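Alr3699 protein (PDB 4XSO) is of unknown function but has the two Rossmann-like domains of the GT-B glycosyltransferase fold. Local coordinates at residues M7-L12 and Y97-A102; P31-A36 and H53-E58; T93-D98 and A118-V123; Y124-I129 and S152-N157. One frame throughout, in Å; residues are numbered along the deposited sequence.

Interaction 1. Residues M7-L12 and Y97-A102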
loop_
_atom_site.group_PDB
_atom_site.type_symbol
_atom_site.label_atom_id
_atom_site.label_comp_id
_atom_site.label_asym_id
_atom_site.label_seq_id
_atom_site.Cartn_x
_atom_site.Cartn_y
_atom_site.Cartn_z
ATOM N N MET A 7 16.224 16.103 12.836
ATOM C CA MET A 7 15.158 15.083 12.660
ATOM C C MET A 7 13.819 15.793 12.414
ATOM O O MET A 7 13.250 16.394 13.340
ATOM C CB MET A 7 15.030 14.180 13.897
ATOM C CG MET A 7 13.863 13.201 13.824
ATOM S SD MET A 7 13.796 11.886 15.084
ATOM C CE MET A 7 15.525 11.672 15.559
ATOM N N LYS A 8 13.324 15.694 11.183
ATOM C CA LYS A 8 11.936 16.064 10.843
ATOM C C LYS A 8 11.009 14.876 10.970
ATOM O O LYS A 8 11.313 13.760 10.449
ATOM C CB LYS A 8 11.841 16.621 9.431
ATOM C CG LYS A 8 12.721 17.847 9.216
ATOM C CD LYS A 8 12.678 18.332 7.757
ATOM C CE LYS A 8 11.456 19.207 7.479
ATOM N NZ LYS A 8 11.034 19.268 6.038
ATOM N N ILE A 9 9.882 15.093 11.658
ATOM C CA ILE A 9 8.922 14.022 11.872
ATOM C C ILE A 9 7.657 14.214 11.104
ATOM O O ILE A 9 7.076 15.316 11.160
ATOM C CB ILE A 9 8.563 13.857 13.364
ATOM C CG1 ILE A 9 9.808 13.700 14.204
ATOM C CG2 ILE A 9 7.549 12.698 13.562
ATOM C CD1 ILE A 9 9.510 13.375 15.685
ATOM N N LEU A 10 7.219 13.144 10.420
ATOM C CA LEU A 10 5.952 13.106 9.869
ATOM C C LEU A 10 5.066 12.215 10.780
ATOM O O LEU A 10 5.220 10.991 10.820
ATOM C CB LEU A 10 5.997 12.650 8.349
ATOM C CG LEU A 10 4.579 12.327 7.806
ATOM C CD1 LEU A 10 3.747 13.576 7.679
ATOM C CD2 LEU A 10 4.566 11.602 6.458
ATOM N N PHE A 11 4.155 12.849 11.483
ATOM C CA PHE A 11 3.211 12.210 12.400
ATOM C C PHE A 11 2.034 11.927 11.533
ATOM O O PHE A 11 1.685 12.773 10.684
ATOM C CB PHE A 11 2.767 13.119 13.562
ATOM C CG PHE A 11 3.850 13.459 14.559
ATOM C CD1 PHE A 11 4.163 12.584 15.606
ATOM C CD2 PHE A 11 4.546 14.667 14.470
ATOM C CE1 PHE A 11 5.141 12.887 16.519
ATOM C CE2 PHE A 11 5.437 15.018 15.483
ATOM C CZ PHE A 11 5.783 14.126 16.463
ATOM N N LEU A 12 1.436 10.758 11.743
ATOM C CA LEU A 12 0.253 10.365 11.039
ATOM C C LEU A 12 -0.834 9.907 11.967
ATOM O O LEU A 12 -0.616 9.162 12.939
ATOM C CB LEU A 12 0.573 9.189 10.080
ATOM C CG LEU A 12 1.461 9.442 8.901
ATOM C CD1 LEU A 12 1.723 8.103 8.167
ATOM C CD2 LEU A 12 0.766 10.450 7.985
ATOM N N TYR A 97 10.764 14.085 5.086
ATOM C CA TYR A 97 10.873 13.914 6.533
ATOM C C TYR A 97 11.867 12.788 6.832
ATOM O O TYR A 97 12.283 12.057 5.916
ATOM C CB TYR A 97 9.475 13.690 7.124
ATOM C CG TYR A 97 8.657 14.952 7.049
ATOM C CD1 TYR A 97 7.993 15.281 5.879
ATOM C CD2 TYR A 97 8.609 15.837 8.123
ATOM C CE1 TYR A 97 7.338 16.475 5.742
ATOM C CE2 TYR A 97 7.948 17.037 8.009
ATOM C CZ TYR A 97 7.338 17.350 6.813
ATOM O OH TYR A 97 6.641 18.468 6.704
ATOM N N ASP A 98 12.313 12.683 8.074
ATOM C CA ASP A 98 13.318 11.705 8.420
ATOM C C ASP A 98 12.758 10.490 9.179
ATOM O O ASP A 98 13.484 9.554 9.433
ATOM C CB ASP A 98 14.333 12.333 9.305
ATOM C CG ASP A 98 14.966 13.533 8.679
ATOM O OD1 ASP A 98 15.638 13.425 7.637
ATOM O OD2 ASP A 98 14.753 14.613 9.226
ATOM N N LEU A 99 11.527 10.588 9.649
ATOM C CA LEU A 99 10.920 9.590 10.444
ATOM C C LEU A 99 9.383 9.714 10.333
ATOM O O LEU A 99 8.835 10.821 10.266
ATOM C CB LEU A 99 11.353 9.826 11.903
ATOM C CG LEU A 99 10.808 8.721 12.862
ATOM C CD1 LEU A 99 11.864 8.233 13.810
ATOM C CD2 LEU A 99 9.597 9.155 13.667
ATOM N N ILE A 100 8.705 8.574 10.347
ATOM C CA ILE A 100 7.273 8.515 10.264
ATOM C C ILE A 100 6.795 7.988 11.600
ATOM O O ILE A 100 7.279 6.927 12.063
ATOM C CB ILE A 100 6.788 7.548 9.148
ATOM C CG1 ILE A 100 7.285 7.987 7.778
ATOM C CG2 ILE A 100 5.302 7.456 9.092
ATOM C CD1 ILE A 100 7.077 6.831 6.782
ATOM N N TYR A 101 5.846 8.730 12.221
ATOM C CA TYR A 101 5.389 8.394 13.577
ATOM C C TYR A 101 3.881 8.213 13.505
ATOM O O TYR A 101 3.121 9.184 13.410
ATOM C CB TYR A 101 5.836 9.515 14.528
ATOM C CG TYR A 101 5.699 9.319 15.990
ATOM C CD1 TYR A 101 4.469 9.243 16.602
ATOM C CD2 TYR A 101 6.832 9.395 16.803
ATOM C CE1 TYR A 101 4.351 9.191 17.987
ATOM C CE2 TYR A 101 6.739 9.325 18.197
ATOM C CZ TYR A 101 5.511 9.222 18.786
ATOM O OH TYR A 101 5.422 9.162 20.159
ATOM N N ALA A 102 3.486 6.953 13.427
ATOM C CA ALA A 102 2.063 6.553 13.286
ATOM C C ALA A 102 1.424 6.411 14.651
ATOM O O ALA A 102 1.908 5.653 15.511
ATOM C CB ALA A 102 1.968 5.251 12.522
#
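L10 and Y101 lie at the middle of a parallel backbone ladder. L10 N donates to L99 O at 2.8 Å, Y101 N to L10 O at 2.7 Å, and L12 N to Y101 O. Before the ladder begins, a side chain takes over one side of the pairing: K8 N makes a nearly straight bond (172°) to the anti lone pair of D98 OD2, 2.7 Å away, while D98 N returns a bond to K8 O. Among aromatic contacts, the edge of F11 meets one face of Y101, planes 62° apart, with F11 CD1 3.5 Å from Y101 CD1. I9 CG2 lies over the centre of an F11 face and also reaches Y101 CB at 3.7 Å. The Y101 hydroxyl bonds to H125 ND1. Chi3 (82°) bends the K8 chain at CE; NZ, also bonded to E96 O, stands over one face of the Y97 ring, 4.5 Å from the centroid, as a cation-pi pair. Apolar packing on the other side of the sheet puts L12 CD1 3.8 Å from I100 CG2. Helix 20-29 covers the F11 and Y101 side, helix 105-118 the I100 and L12 side. First strand beside fourth is the central crossover point of a Rossmann-like sheet.

Interaction 2. Residues P31-A36 and H53-E58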
loop_
_atom_site.group_PDB
_atom_site.type_symbol
_atom_site.label_atom_id
_atom_site.label_comp_id
_atom_site.label_asym_id
_atom_site.label_seq_id
_atom_site.Cartn_x
_atom_site.Cartn_y
_atom_site.Cartn_z
ATOM N N PRO A 31 6.986 19.870 20.926
ATOM C CA PRO A 31 8.414 20.091 20.951
ATOM C C PRO A 31 9.028 20.042 19.560
ATOM O O PRO A 31 10.186 20.488 19.385
ATOM C CB PRO A 31 8.961 18.945 21.821
ATOM C CG PRO A 31 7.809 18.505 22.628
ATOM C CD PRO A 31 6.589 18.757 21.803
ATOM N N TYR A 32 8.279 19.505 18.598
ATOM C CA TYR A 32 8.865 19.252 17.245
ATOM C C TYR A 32 8.167 20.116 16.207
ATOM O O TYR A 32 8.386 19.958 14.999
ATOM C CB TYR A 32 8.710 17.756 16.841
ATOM C CG TYR A 32 9.399 16.887 17.809
ATOM C CD1 TYR A 32 10.796 16.738 17.744
ATOM C CD2 TYR A 32 8.684 16.173 18.769
ATOM C CE1 TYR A 32 11.497 15.963 18.661
ATOM C CE2 TYR A 32 9.357 15.370 19.686
ATOM C CZ TYR A 32 10.757 15.266 19.631
ATOM O OH TYR A 32 11.427 14.545 20.587
ATOM N N ARG A 33 7.359 21.068 16.670
ATOM C CA ARG A 33 6.500 21.724 15.788
ATOM C C ARG A 33 7.214 22.603 14.735
ATOM O O ARG A 33 6.555 22.958 13.780
ATOM C CB ARG A 33 5.367 22.464 16.511
ATOM C CG ARG A 33 5.759 23.771 17.098
ATOM C CD ARG A 33 4.584 24.368 17.804
ATOM N NE ARG A 33 4.946 25.698 18.243
ATOM C CZ ARG A 33 4.221 26.437 19.072
ATOM N NH1 ARG A 33 4.644 27.652 19.381
ATOM N NH2 ARG A 33 3.072 25.988 19.577
ATOM N N ASP A 34 8.500 22.934 14.890
ATOM C CA ASP A 34 9.239 23.626 13.822
ATOM C C ASP A 34 9.835 22.643 12.794
ATOM O O ASP A 34 10.424 23.033 11.795
ATOM C CB ASP A 34 10.362 24.430 14.408
ATOM C CG ASP A 34 11.232 23.595 15.373
ATOM O OD1 ASP A 34 10.819 22.493 15.913
ATOM O OD2 ASP A 34 12.349 24.017 15.551
ATOM N N ARG A 35 9.673 21.360 13.034
ATOM C CA ARG A 35 10.260 20.362 12.156
ATOM C C ARG A 35 9.351 19.115 12.079
ATOM O O ARG A 35 9.819 17.950 12.051
ATOM C CB ARG A 35 11.687 20.010 12.643
ATOM C CG ARG A 35 11.767 19.425 14.065
ATOM C CD ARG A 35 13.207 19.454 14.571
ATOM N NE ARG A 35 13.439 19.178 15.992
ATOM C CZ ARG A 35 13.893 18.059 16.548
ATOM N NH1 ARG A 35 14.164 16.956 15.884
ATOM N NH2 ARG A 35 14.039 18.026 17.825
ATOM N N ALA A 36 8.062 19.350 12.087
ATOM C CA ALA A 36 7.107 18.265 11.957
ATOM C C ALA A 36 5.901 18.654 11.172
ATOM O O ALA A 36 5.705 19.824 10.938
ATOM C CB ALA A 36 6.732 17.757 13.329
ATOM N N HIS A 53 -2.520 25.270 17.962
ATOM C CA HIS A 53 -1.275 25.043 18.672
ATOM C C HIS A 53 -0.055 25.243 17.772
ATOM O O HIS A 53 1.019 24.876 18.164
ATOM C CB HIS A 53 -1.271 23.630 19.286
ATOM C CG HIS A 53 -2.092 23.502 20.537
ATOM N ND1 HIS A 53 -3.407 23.068 20.532
ATOM C CD2 HIS A 53 -1.772 23.719 21.837
ATOM C CE1 HIS A 53 -3.856 23.013 21.773
ATOM N NE2 HIS A 53 -2.888 23.416 22.583
ATOM N N HIS A 54 -0.225 25.838 16.586
ATOM C CA HIS A 54 0.853 26.082 15.615
ATOM C C HIS A 54 1.550 24.794 15.110
ATOM O O HIS A 54 2.713 24.824 14.691
ATOM C CB HIS A 54 1.881 27.146 16.094
ATOM C CG HIS A 54 1.236 28.402 16.583
ATOM N ND1 HIS A 54 0.668 29.322 15.729
ATOM C CD2 HIS A 54 0.986 28.846 17.840
ATOM C CE1 HIS A 54 0.092 30.277 16.432
ATOM N NE2 HIS A 54 0.277 30.015 17.717
ATOM N N ILE A 55 0.805 23.689 15.086
ATOM C CA ILE A 55 1.365 22.448 14.617
ATOM C C ILE A 55 0.933 22.294 13.178
ATOM O O ILE A 55 -0.238 22.203 12.895
ATOM C CB ILE A 55 0.945 21.276 15.474
ATOM C CG1 ILE A 55 1.469 21.465 16.864
ATOM C CG2 ILE A 55 1.555 19.943 14.971
ATOM C CD1 ILE A 55 0.847 20.510 17.836
ATOM N N PRO A 56 1.917 22.172 12.261
ATOM C CA PRO A 56 1.524 22.047 10.889
ATOM C C PRO A 56 0.670 20.792 10.708
ATOM O O PRO A 56 0.987 19.727 11.278
ATOM C CB PRO A 56 2.824 21.966 10.129
ATOM C CG PRO A 56 3.852 22.567 11.032
ATOM C CD PRO A 56 3.375 22.219 12.437
ATOM N N VAL A 57 -0.350 20.924 9.874
ATOM C CA VAL A 57 -1.313 19.822 9.671
ATOM C C VAL A 57 -1.735 19.820 8.237
ATOM O O VAL A 57 -1.842 20.877 7.610
ATOM C CB VAL A 57 -2.510 19.815 10.663
ATOM C CG1 VAL A 57 -3.282 21.081 10.559
ATOM C CG2 VAL A 57 -3.464 18.645 10.363
ATOM N N GLU A 58 -1.915 18.614 7.709
ATOM C CA GLU A 58 -2.364 18.367 6.338
ATOM C C GLU A 58 -3.322 17.184 6.352
ATOM O O GLU A 58 -3.150 16.195 7.116
ATOM C CB GLU A 58 -1.199 17.997 5.407
ATOM C CG GLU A 58 -1.627 17.894 3.933
ATOM C CD GLU A 58 -0.455 17.877 2.957
ATOM O OE1 GLU A 58 0.692 18.140 3.396
ATOM O OE2 GLU A 58 -0.683 17.594 1.753
#
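R33 and I55 bring their CA atoms within 5.3 Å where a type I beta turn, Y32 to R35, passes the chain leaving helix 45-52. That helix ends in a Schellman motif with H54, at positive phi, as its C-prime residue: I55 N bonds to L50 O and H54 N to E51 O. The contact therefore joins the turn that leads into strand 36-40 to the loop that leads into its parallel neighbour 57-59, at one edge of the Rossmann-like sheet. Most of the work is done by the R33 side chain. Its CG sits between the backbone N and the carbonyl carbon (chi1 79°), the crowded position, and from there the chain runs extended to NE alongside H54. R33 NH2 reaches H53 O at 2.7 Å, but the bond is weak because it is sharply bent (120°). H54 CB lies over the centre of one guanidinium face, 3.9 Å from R33 CZ, while R33 NH2 comes up at the edge of the imidazole, the two planes being 77° apart. The carbonyl-rich end of the helix would be expected to suit a positive charge here. Nearer the backbone, R33 CB touches I55 CG1 at 4.0 Å. R35 points elsewhere, its NH1 bonded to M7 O. The P56 ring fills the corner between two carbonyls of the turn segment: its CD lies 3.5 Å from R33 O, and its CG packs 3.3 Å from A36 O.

Interaction 3. Residues T93-D98 and A118-V123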
loop_
_atom_site.group_PDB
_atom_site.type_symbol
_atom_site.label_atom_id
_atom_site.label_comp_id
_atom_site.label_asym_id
_atom_site.label_seq_id
_atom_site.Cartn_x
_atom_site.Cartn_y
_atom_site.Cartn_z
ATOM N N THR A 93 5.140 12.859 0.635
ATOM C CA THR A 93 5.421 13.721 1.789
ATOM C C THR A 93 6.638 13.248 2.653
ATOM O O THR A 93 7.597 14.031 2.981
ATOM C CB THR A 93 4.158 13.885 2.587
ATOM O OG1 THR A 93 3.212 14.549 1.746
ATOM C CG2 THR A 93 4.365 14.750 3.791
ATOM N N ALA A 94 6.652 11.944 2.860
ATOM C CA ALA A 94 7.640 11.267 3.665
ATOM C C ALA A 94 9.086 11.432 3.225
ATOM O O ALA A 94 10.013 11.410 4.070
ATOM C CB ALA A 94 7.252 9.766 3.785
ATOM N N HIS A 95 9.292 11.599 1.912
ATOM C CA HIS A 95 10.610 11.883 1.347
ATOM C C HIS A 95 11.224 13.108 2.026
ATOM O O HIS A 95 12.406 13.094 2.347
ATOM C CB HIS A 95 10.549 12.034 -0.216
ATOM C CG HIS A 95 11.780 12.639 -0.813
ATOM N ND1 HIS A 95 12.921 11.907 -1.070
ATOM C CD2 HIS A 95 12.065 13.914 -1.170
ATOM C CE1 HIS A 95 13.853 12.706 -1.564
ATOM N NE2 HIS A 95 13.359 13.929 -1.639
ATOM N N GLU A 96 10.401 14.107 2.349
ATOM C CA GLU A 96 10.868 15.343 2.998
ATOM C C GLU A 96 11.079 15.247 4.506
ATOM O O GLU A 96 11.510 16.224 5.150
ATOM C CB GLU A 96 9.843 16.440 2.740
ATOM C CG GLU A 96 9.477 16.607 1.266
ATOM C CD GLU A 96 10.678 17.029 0.413
ATOM O OE1 GLU A 96 11.591 17.705 0.951
ATOM O OE2 GLU A 96 10.721 16.700 -0.798
ATOM N N TYR A 97 10.764 14.085 5.086
ATOM C CA TYR A 97 10.873 13.914 6.533
ATOM C C TYR A 97 11.867 12.788 6.832
ATOM O O TYR A 97 12.283 12.057 5.916
ATOM C CB TYR A 97 9.475 13.690 7.124
ATOM C CG TYR A 97 8.657 14.952 7.049
ATOM C CD1 TYR A 97 7.993 15.281 5.879
ATOM C CD2 TYR A 97 8.609 15.837 8.123
ATOM C CE1 TYR A 97 7.338 16.475 5.742
ATOM C CE2 TYR A 97 7.948 17.037 8.009
ATOM C CZ TYR A 97 7.338 17.350 6.813
ATOM O OH TYR A 97 6.641 18.468 6.704
ATOM N N ASP A 98 12.313 12.683 8.074
ATOM C CA ASP A 98 13.318 11.705 8.420
ATOM C C ASP A 98 12.758 10.490 9.179
ATOM O O ASP A 98 13.484 9.554 9.433
ATOM C CB ASP A 98 14.333 12.333 9.305
ATOM C CG ASP A 98 14.966 13.533 8.679
ATOM O OD1 ASP A 98 15.638 13.425 7.637
ATOM O OD2 ASP A 98 14.753 14.613 9.226
ATOM N N ALA A 118 9.567 5.001 0.877
ATOM C CA ALA A 118 10.317 6.265 0.911
ATOM C C ALA A 118 11.609 6.063 1.607
ATOM O O ALA A 118 12.429 6.947 1.613
ATOM C CB ALA A 118 9.520 7.402 1.592
ATOM N N ARG A 119 11.780 4.910 2.258
ATOM C CA ARG A 119 13.049 4.559 2.973
ATOM C C ARG A 119 13.221 5.408 4.197
ATOM O O ARG A 119 14.250 6.051 4.391
ATOM C CB ARG A 119 14.331 4.652 2.058
ATOM C CG ARG A 119 14.114 4.264 0.604
ATOM C CD ARG A 119 14.192 2.769 0.388
ATOM N NE ARG A 119 15.589 2.339 0.440
ATOM C CZ ARG A 119 16.011 1.085 0.297
ATOM N NH1 ARG A 119 15.149 0.090 0.073
ATOM N NH2 ARG A 119 17.318 0.830 0.380
ATOM N N ARG A 120 12.217 5.388 5.071
ATOM C CA ARG A 120 12.303 6.154 6.323
ATOM C C ARG A 120 11.898 5.273 7.502
ATOM O O ARG A 120 10.990 4.482 7.376
ATOM C CB ARG A 120 11.323 7.335 6.233
ATOM C CG ARG A 120 11.543 8.234 5.033
ATOM C CD ARG A 120 12.800 9.069 5.270
ATOM N NE ARG A 120 13.024 10.058 4.199
ATOM C CZ ARG A 120 13.928 9.949 3.223
ATOM N NH1 ARG A 120 14.688 8.852 3.078
ATOM N NH2 ARG A 120 14.055 10.955 2.362
ATOM N N PRO A 121 12.588 5.389 8.641
ATOM C CA PRO A 121 12.126 4.544 9.760
ATOM C C PRO A 121 10.690 4.912 10.247
ATOM O O PRO A 121 10.189 5.992 9.997
ATOM C CB PRO A 121 13.140 4.804 10.850
ATOM C CG PRO A 121 13.817 6.122 10.459
ATOM C CD PRO A 121 13.747 6.230 8.973
ATOM N N LEU A 122 10.080 3.978 10.941
ATOM C CA LEU A 122 8.728 4.080 11.390
ATOM C C LEU A 122 8.693 3.748 12.887
ATOM O O LEU A 122 9.290 2.762 13.364
ATOM C CB LEU A 122 7.901 3.078 10.634
ATOM C CG LEU A 122 6.482 2.790 11.106
ATOM C CD1 LEU A 122 5.618 3.982 10.778
ATOM C CD2 LEU A 122 5.907 1.476 10.492
ATOM N N VAL A 123 7.935 4.575 13.579
ATOM C CA VAL A 123 7.551 4.401 14.962
ATOM C C VAL A 123 6.055 4.316 14.975
ATOM O O VAL A 123 5.374 5.083 14.314
ATOM C CB VAL A 123 7.946 5.611 15.841
ATOM C CG1 VAL A 123 7.408 5.367 17.233
ATOM C CG2 VAL A 123 9.479 5.812 15.877
#
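R120 is turned toward the end of helix 85-95 by two torsions: chi1 (-56°) sets CG beside its own backbone N, and chi2 (-74°) bends CD round. H95 O and Y97 O lie at the edge of the guanidinium. The straight bond of the set runs from R120 NH2 to H95 O, 2.7 Å and 170°, in the guanidinium plane and on a carbonyl lone pair. NE is shared between two weak bonds, one strongly bent to Y97 O at 2.7 Å and a longer one to A94 O at 3.3 Å; A94 O also receives Y97 N. On the far side of the group, R120 NH1 bonds to R119 O at 3.1 Å, approaching from above that carbonyl's plane, which helps fix the rotation of the guanidinium. One cation thus gathers the carbonyls of A94 and H95 in the last turn of the helix and of Y97 just after it, where the helix dipole would probably reinforce the attraction. Beside this polar cluster, A94 CB meets A118 CB at 3.9 Å, and P121 CD rests 3.4 Å from D98 O. R119, the C-prime residue of the Schellman motif ending helix 105-118, packs on N145 of the second subunit. The contact so ties the C-terminal ends of helices 85-95 and 105-118, which lie on the same side of the sheet, just where the chain enters the neighbouring parallel strands 99-102 and 122-126.

Interaction 4. Residues Y124-I129 and S152-N157. With GOL (glycerol), chain C.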
loop_
_atom_site.group_PDB
_atom_site.type_symbol
_atom_site.label_atom_id
_atom_site.label_comp_id
_atom_site.label_asym_id
_atom_site.label_seq_id
_atom_site.Cartn_x
_atom_site.Cartn_y
_atom_site.Cartn_z
ATOM N N TYR A 124 5.546 3.344 15.689
ATOM C CA TYR A 124 4.167 3.191 15.958
ATOM C C TYR A 124 3.934 3.487 17.464
ATOM O O TYR A 124 4.512 2.843 18.302
ATOM C CB TYR A 124 3.785 1.735 15.692
ATOM C CG TYR A 124 2.346 1.308 15.958
ATOM C CD1 TYR A 124 1.312 2.175 15.868
ATOM C CD2 TYR A 124 2.051 -0.047 16.234
ATOM C CE1 TYR A 124 0.008 1.758 16.068
ATOM C CE2 TYR A 124 0.759 -0.485 16.443
ATOM C CZ TYR A 124 -0.256 0.433 16.343
ATOM O OH TYR A 124 -1.567 0.046 16.488
ATOM N N HIS A 125 3.094 4.458 17.760
ATOM C CA HIS A 125 2.642 4.726 19.130
ATOM C C HIS A 125 1.291 4.176 19.314
ATOM O O HIS A 125 0.363 4.617 18.649
ATOM C CB HIS A 125 2.587 6.215 19.349
ATOM C CG HIS A 125 2.510 6.581 20.774
ATOM N ND1 HIS A 125 3.156 7.677 21.270
ATOM C CD2 HIS A 125 1.884 5.992 21.825
ATOM C CE1 HIS A 125 2.912 7.777 22.563
ATOM N NE2 HIS A 125 2.137 6.773 22.924
ATOM N N LEU A 126 1.232 3.132 20.135
ATOM C CA LEU A 126 0.086 2.298 20.306
ATOM C C LEU A 126 -0.685 2.893 21.479
ATOM O O LEU A 126 -0.208 2.884 22.646
ATOM C CB LEU A 126 0.595 0.901 20.646
ATOM C CG LEU A 126 -0.438 -0.197 20.964
ATOM C CD1 LEU A 126 -1.371 -0.487 19.797
ATOM C CD2 LEU A 126 0.255 -1.480 21.369
ATOM N N HIS A 127 -1.858 3.429 21.198
ATOM C CA HIS A 127 -2.694 3.984 22.216
ATOM C C HIS A 127 -3.896 3.071 22.533
ATOM O O HIS A 127 -4.690 3.419 23.419
ATOM C CB HIS A 127 -3.245 5.345 21.812
ATOM C CG HIS A 127 -2.205 6.393 21.588
ATOM N ND1 HIS A 127 -1.666 7.117 22.615
ATOM C CD2 HIS A 127 -1.630 6.864 20.458
ATOM C CE1 HIS A 127 -0.785 7.980 22.151
ATOM N NE2 HIS A 127 -0.762 7.868 20.838
ATOM N N ASP A 128 -4.026 1.935 21.836
ATOM C CA ASP A 128 -5.201 1.041 22.012
ATOM C C ASP A 128 -4.790 -0.247 22.716
ATOM O O ASP A 128 -3.623 -0.646 22.687
ATOM C CB ASP A 128 -5.803 0.611 20.674
ATOM C CG ASP A 128 -6.174 1.795 19.753
ATOM O OD1 ASP A 128 -6.918 2.663 20.207
ATOM O OD2 ASP A 128 -5.757 1.801 18.571
ATOM N N ILE A 129 -5.765 -0.870 23.349
ATOM C CA ILE A 129 -5.664 -2.266 23.774
ATOM C C ILE A 129 -6.175 -3.040 22.560
ATOM O O ILE A 129 -7.327 -2.865 22.176
ATOM C CB ILE A 129 -6.509 -2.523 25.021
ATOM C CG1 ILE A 129 -5.899 -1.766 26.204
ATOM C CG2 ILE A 129 -6.641 -4.037 25.339
ATOM C CD1 ILE A 129 -6.662 -2.014 27.492
ATOM N N SER A 152 10.456 0.283 13.666
ATOM C CA SER A 152 11.634 0.225 14.440
ATOM C C SER A 152 11.349 0.171 15.928
ATOM O O SER A 152 12.213 -0.192 16.693
ATOM C CB SER A 152 12.509 1.473 14.167
ATOM O OG SER A 152 13.034 1.378 12.881
ATOM N N LEU A 153 10.165 0.622 16.333
ATOM C CA LEU A 153 9.860 0.810 17.719
ATOM C C LEU A 153 8.323 0.886 17.837
ATOM O O LEU A 153 7.669 1.484 17.010
ATOM C CB LEU A 153 10.499 2.125 18.172
ATOM C CG LEU A 153 9.927 2.658 19.464
ATOM C CD1 LEU A 153 10.472 1.826 20.615
ATOM C CD2 LEU A 153 10.318 4.134 19.591
ATOM N N VAL A 154 7.776 0.277 18.877
ATOM C CA VAL A 154 6.356 0.369 19.180
ATOM C C VAL A 154 6.248 0.989 20.573
ATOM O O VAL A 154 6.668 0.386 21.549
ATOM C CB VAL A 154 5.721 -1.008 19.175
ATOM C CG1 VAL A 154 4.309 -0.961 19.722
ATOM C CG2 VAL A 154 5.728 -1.548 17.743
ATOM N N ILE A 155 5.740 2.217 20.653
ATOM C CA ILE A 155 5.590 2.903 21.932
ATOM C C ILE A 155 4.234 2.583 22.441
ATOM O O ILE A 155 3.241 2.785 21.748
ATOM C CB ILE A 155 5.755 4.434 21.777
ATOM C CG1 ILE A 155 7.183 4.748 21.336
ATOM C CG2 ILE A 155 5.506 5.123 23.101
ATOM C CD1 ILE A 155 7.401 6.224 21.045
ATOM N N ALA A 156 4.161 1.995 23.622
ATOM C CA ALA A 156 2.855 1.642 24.209
ATOM C C ALA A 156 2.523 2.566 25.389
ATOM O O ALA A 156 3.410 2.917 26.143
ATOM C CB ALA A 156 2.845 0.189 24.638
ATOM N N ASN A 157 1.274 3.016 25.483
ATOM C CA ASN A 157 0.863 3.999 26.484
ATOM C C ASN A 157 0.644 3.387 27.845
ATOM O O ASN A 157 0.496 4.074 28.876
ATOM C CB ASN A 157 -0.320 4.805 25.976
ATOM C CG ASN A 157 -1.598 3.947 25.780
ATOM O OD1 ASN A 157 -1.569 2.703 25.883
ATOM N ND2 ASN A 157 -2.721 4.635 25.530
HETATM C C1 GOL C . -4.104 7.820 24.744
HETATM O O1 GOL C . -2.829 7.344 25.156
HETATM C C2 GOL C . -5.034 7.335 25.840
HETATM O O2 GOL C . -5.165 8.422 26.742
HETATM C C3 GOL C . -6.358 6.883 25.271
HETATM O O3 GOL C . -7.385 7.784 25.662
#
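I155 bonds to Y124 and L126 on the facing parallel strand: I155 N donates to Y124 O at 2.7 Å and L126 N to I155 O at 2.6 Å, while Y124 N donates to L153 O. N157 N extends the pattern to L126 O at 3.2 Å. Ring contacts centre on H125, whose CG is anti to the backbone N (chi1 -164°). I155 CG2 sits almost squarely over the centre of one imidazole face, 3.7 Å from the centroid, a CH-pi contact. H127 CE1 lies over the opposite face, toward the rim, and Y101 is the partner of H125 ND1. Apolar contact on the reverse side of the sheet is lighter, with Y124 CD2 4.2 Å from V154 CG2. Polar side chains take over where the strands end. N157 ND2 makes a weak bond to H127 O at 3.1 Å and a straight one to glycerol O1 at 2.7 Å; H127 ND1 is hydrogen-bonded to the same oxygen at 2.8 Å, and H127 NE2 is held by N103 OD1. P295 also touches N157. The strands are the two arms of a beta-alpha-beta crossover through helix 137-150, and the glycerol lies at their C-terminal ends, consistent with the interdomain cleft of a GT-B protein.

In the fold
From the N terminus, the chain runs out through strand 9-13 and returns at strand 99-102, where interaction 1 closes the longest of the four loops. Interaction 2 is nested within that loop and ties the entrances of strands 36-40 and 57-59. Its R35 meets the start of strand 9-13. Interaction 3 opens on the residues where interaction 1 closes, sharing Y97 and D98, and spans helix 105-118 to reach strand 122-126. Interaction 4 then follows in series, joining the same strand to 153-156. All four contacts reach one parallel sheet: interactions 2 and 3 lie where strands begin, whereas interaction 4 reaches the C-terminal ends of the strands.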